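Pyrrolysyl-tRNA synthetase (Desulfitobacterium hafniense, PDB 3DSQ) probably attaches pyrrolysine to its cognate tRNA at the expense of ATP, as a homodimeric class II aminoacyl-tRNA synthetase. Local coordinates at residues 82-86 and 87-91. Residues are numbered along the deposited sequence; the frame is centred on the assembly and turned at random.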
ATOM      1  N   LYS B  82       1.856  14.889  -0.263  1.00 34.38           N
ATOM      2  CA  LYS B  82       1.887  16.241   0.295  1.00 36.03           C
ATOM      3  C   LYS B  82       1.790  17.302  -0.797  1.00 33.88           C
ATOM      4  O   LYS B  82       1.044  18.267  -0.669  1.00 34.38           O
ATOM      5  CB  LYS B  82       3.165  16.456   1.114  1.00 40.16           C
ATOM      6  CG  LYS B  82       3.201  15.627   2.388  1.00 45.82           C
ATOM      7  CD  LYS B  82       4.446  15.883   3.209  1.00 48.49           C
ATOM      8  CE  LYS B  82       4.383  15.125   4.526  1.00 50.05           C
ATOM      9  NZ  LYS B  82       5.601  15.366   5.354  1.00 51.63           N
ATOM     10  N   ALA B  83       2.535  17.112  -1.877  1.00 33.11           N
ATOM     11  CA  ALA B  83       2.525  18.063  -2.979  1.00 33.74           C
ATOM     12  C   ALA B  83       1.146  18.231  -3.619  1.00 34.87           C
ATOM     13  O   ALA B  83       0.794  19.318  -4.080  1.00 33.67           O
ATOM     14  CB  ALA B  83       3.545  17.649  -4.033  1.00 35.75           C
ATOM     15  N   LEU B  84       0.357  17.163  -3.645  1.00 34.80           N
ATOM     16  CA  LEU B  84      -0.972  17.250  -4.241  1.00 35.45           C
ATOM     17  C   LEU B  84      -2.001  17.787  -3.247  1.00 34.55           C
ATOM     18  O   LEU B  84      -2.994  18.398  -3.634  1.00 34.89           O
ATOM     19  CB  LEU B  84      -1.390  15.881  -4.777  1.00 36.52           C
ATOM     20  CG  LEU B  84      -0.541  15.442  -5.971  1.00 35.67           C
ATOM     21  CD1 LEU B  84      -0.885  14.016  -6.393  1.00 38.40           C
ATOM     22  CD2 LEU B  84      -0.782  16.412  -7.112  1.00 36.42           C
ATOM     23  N   HIS B  85      -1.753  17.550  -1.963  1.00 35.19           N
ATOM     24  CA  HIS B  85      -2.632  18.043  -0.911  1.00 35.69           C
ATOM     25  C   HIS B  85      -2.524  19.569  -0.936  1.00 36.94           C
ATOM     26  O   HIS B  85      -3.504  20.282  -0.713  1.00 35.85           O
ATOM     27  CB  HIS B  85      -2.168  17.526   0.455  1.00 34.31           C
ATOM     28  CG  HIS B  85      -2.304  16.047   0.629  1.00 33.68           C
ATOM     29  ND1 HIS B  85      -1.554  15.337   1.542  1.00 34.04           N
ATOM     30  CD2 HIS B  85      -3.122  15.147   0.032  1.00 29.32           C
ATOM     31  CE1 HIS B  85      -1.902  14.062   1.498  1.00 31.08           C
ATOM     32  NE2 HIS B  85      -2.853  13.922   0.591  1.00 28.60           N
ATOM     33  N   GLN B  86      -1.319  20.055  -1.227  1.00 37.64           N
ATOM     34  CA  GLN B  86      -1.051  21.491  -1.279  1.00 38.69           C
ATOM     35  C   GLN B  86      -1.697  22.121  -2.505  1.00 39.50           C
ATOM     36  O   GLN B  86      -1.789  23.345  -2.607  1.00 40.78           O
ATOM     37  CB  GLN B  86       0.462  21.749  -1.280  1.00 37.58           C
ATOM     38  CG  GLN B  86       1.174  21.104  -0.100  1.00 41.28           C
ATOM     39  CD  GLN B  86       2.627  21.533   0.042  1.00 43.74           C
ATOM     40  OE1 GLN B  86       3.310  21.801  -0.947  1.00 45.37           O
ATOM     41  NE2 GLN B  86       3.109  21.585   1.280  1.00 43.22           N
ATOM     42  N   GLN B  87      -2.150  21.284  -3.432  1.00 39.22           N
ATOM     43  CA  GLN B  87      -2.807  21.768  -4.637  1.00 37.03           C
ATOM     44  C   GLN B  87      -4.298  21.466  -4.558  1.00 36.06           C
ATOM     45  O   GLN B  87      -5.000  21.454  -5.569  1.00 37.03           O
ATOM     46  CB  GLN B  87      -2.199  21.113  -5.870  1.00 38.94           C
ATOM     47  CG  GLN B  87      -0.699  21.336  -5.982  1.00 41.80           C
ATOM     48  CD  GLN B  87      -0.336  22.790  -6.241  1.00 43.01           C
ATOM     49  OE1 GLN B  87       0.810  23.201  -6.044  1.00 44.15           O
ATOM     50  NE2 GLN B  87      -1.305  23.568  -6.693  1.00 41.10           N
ATOM     51  N   GLY B  88      -4.771  21.203  -3.346  1.00 34.74           N
ATOM     52  CA  GLY B  88      -6.182  20.935  -3.142  1.00 34.36           C
ATOM     53  C   GLY B  88      -6.712  19.558  -3.507  1.00 34.62           C
ATOM     54  O   GLY B  88      -7.917  19.323  -3.386  1.00 35.16           O
ATOM     55  N   PHE B  89      -5.841  18.651  -3.945  1.00 32.69           N
ATOM     56  CA  PHE B  89      -6.280  17.307  -4.305  1.00 31.33           C
ATOM     57  C   PHE B  89      -6.614  16.475  -3.076  1.00 30.60           C
ATOM     58  O   PHE B  89      -5.854  16.437  -2.111  1.00 29.53           O
ATOM     59  CB  PHE B  89      -5.210  16.571  -5.117  1.00 31.03           C
ATOM     60  CG  PHE B  89      -5.086  17.046  -6.530  1.00 33.49           C
ATOM     61  CD1 PHE B  89      -4.333  18.174  -6.837  1.00 33.09           C
ATOM     62  CD2 PHE B  89      -5.725  16.364  -7.557  1.00 32.74           C
ATOM     63  CE1 PHE B  89      -4.216  18.611  -8.145  1.00 34.49           C
ATOM     64  CE2 PHE B  89      -5.618  16.793  -8.876  1.00 34.08           C
ATOM     65  CZ  PHE B  89      -4.859  17.920  -9.172  1.00 35.36           C
ATOM     66  N   VAL B  90      -7.760  15.806  -3.121  1.00 30.73           N
ATOM     67  CA  VAL B  90      -8.200  14.963  -2.017  1.00 29.29           C
ATOM     68  C   VAL B  90      -7.741  13.533  -2.265  1.00 29.37           C
ATOM     69  O   VAL B  90      -8.108  12.929  -3.268  1.00 27.89           O
ATOM     70  CB  VAL B  90      -9.727  14.958  -1.897  1.00 30.89           C
ATOM     71  CG1 VAL B  90     -10.163  13.889  -0.888  1.00 29.50           C
ATOM     72  CG2 VAL B  90     -10.218  16.352  -1.475  1.00 30.05           C
ATOM     73  N   GLN B  91      -6.948  12.998  -1.345  1.00 27.60           N
ATOM     74  CA  GLN B  91      -6.440  11.638  -1.486  1.00 27.14           C
ATOM     75  C   GLN B  91      -7.462  10.612  -0.997  1.00 25.72           C
ATOM     76  O   GLN B  91      -8.101  10.811   0.030  1.00 22.22           O
ATOM     77  CB  GLN B  91      -5.133  11.488  -0.702  1.00 25.47           C
ATOM     78  CG  GLN B  91      -4.414  10.183  -0.966  1.00 26.25           C
ATOM     79  CD  GLN B  91      -3.066  10.114  -0.291  1.00 27.48           C
ATOM     80  OE1 GLN B  91      -2.718  10.975   0.544  1.00 24.69           O
ATOM     81  NE2 GLN B  91      -2.287   9.086  -0.640  1.00 19.52           N
TER
HETATM   82  O   HOH W   1       2.517  21.429  -4.884  1.00 37.58           O
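The backbone N-H groups of Gly-88 and Phe-89 bond back to the last turn of helix 72-85 and end it in a Schellman motif. Phe-89 N bonds Leu-84 O at 2.9 Å. Gly-88 N bonds His-85 O at 3.1 Å. Leu-84 O also takes a weak bond from Gln-87 N. Gly-88 is the C-prime residue; its positive phi (78°) favours glycine.

One side-chain bond spans the turn. His-85 NE2 donates to Gln-91 OE1 at 3.0 Å, with the acceptor near the ring plane and the amide turned 46° against the ring. Gln-91 reaches it with CG anti to the backbone N (chi1 -171°) and an extended chain. Phe-89 O lies at the same ring's edge, 3.7 Å from His-85 CD2. Without the ring, as with an alanine at His-85, Gln-91 OE1 would probably lose this donor and the amide would be freer to turn.

A water donates to both Ala-83 O and Gln-87 OE1.

The apolar contact is Leu-84 against Phe-89. Their CB atoms meet at 3.9 Å, and Leu-84 CD2 sits over one face of the ring. Leu-84 also packs on strand 171-180, and Phe-89 on strand 150-159.

Strand 90-91 is outermost in the sheet of its own chain, and the backbone of Gln-91 bonds to the second subunit. The histidine bond thus ties the helix end to this strand, and the Schellman bonds give Leu-84 O and His-85 O partners where the helix ends.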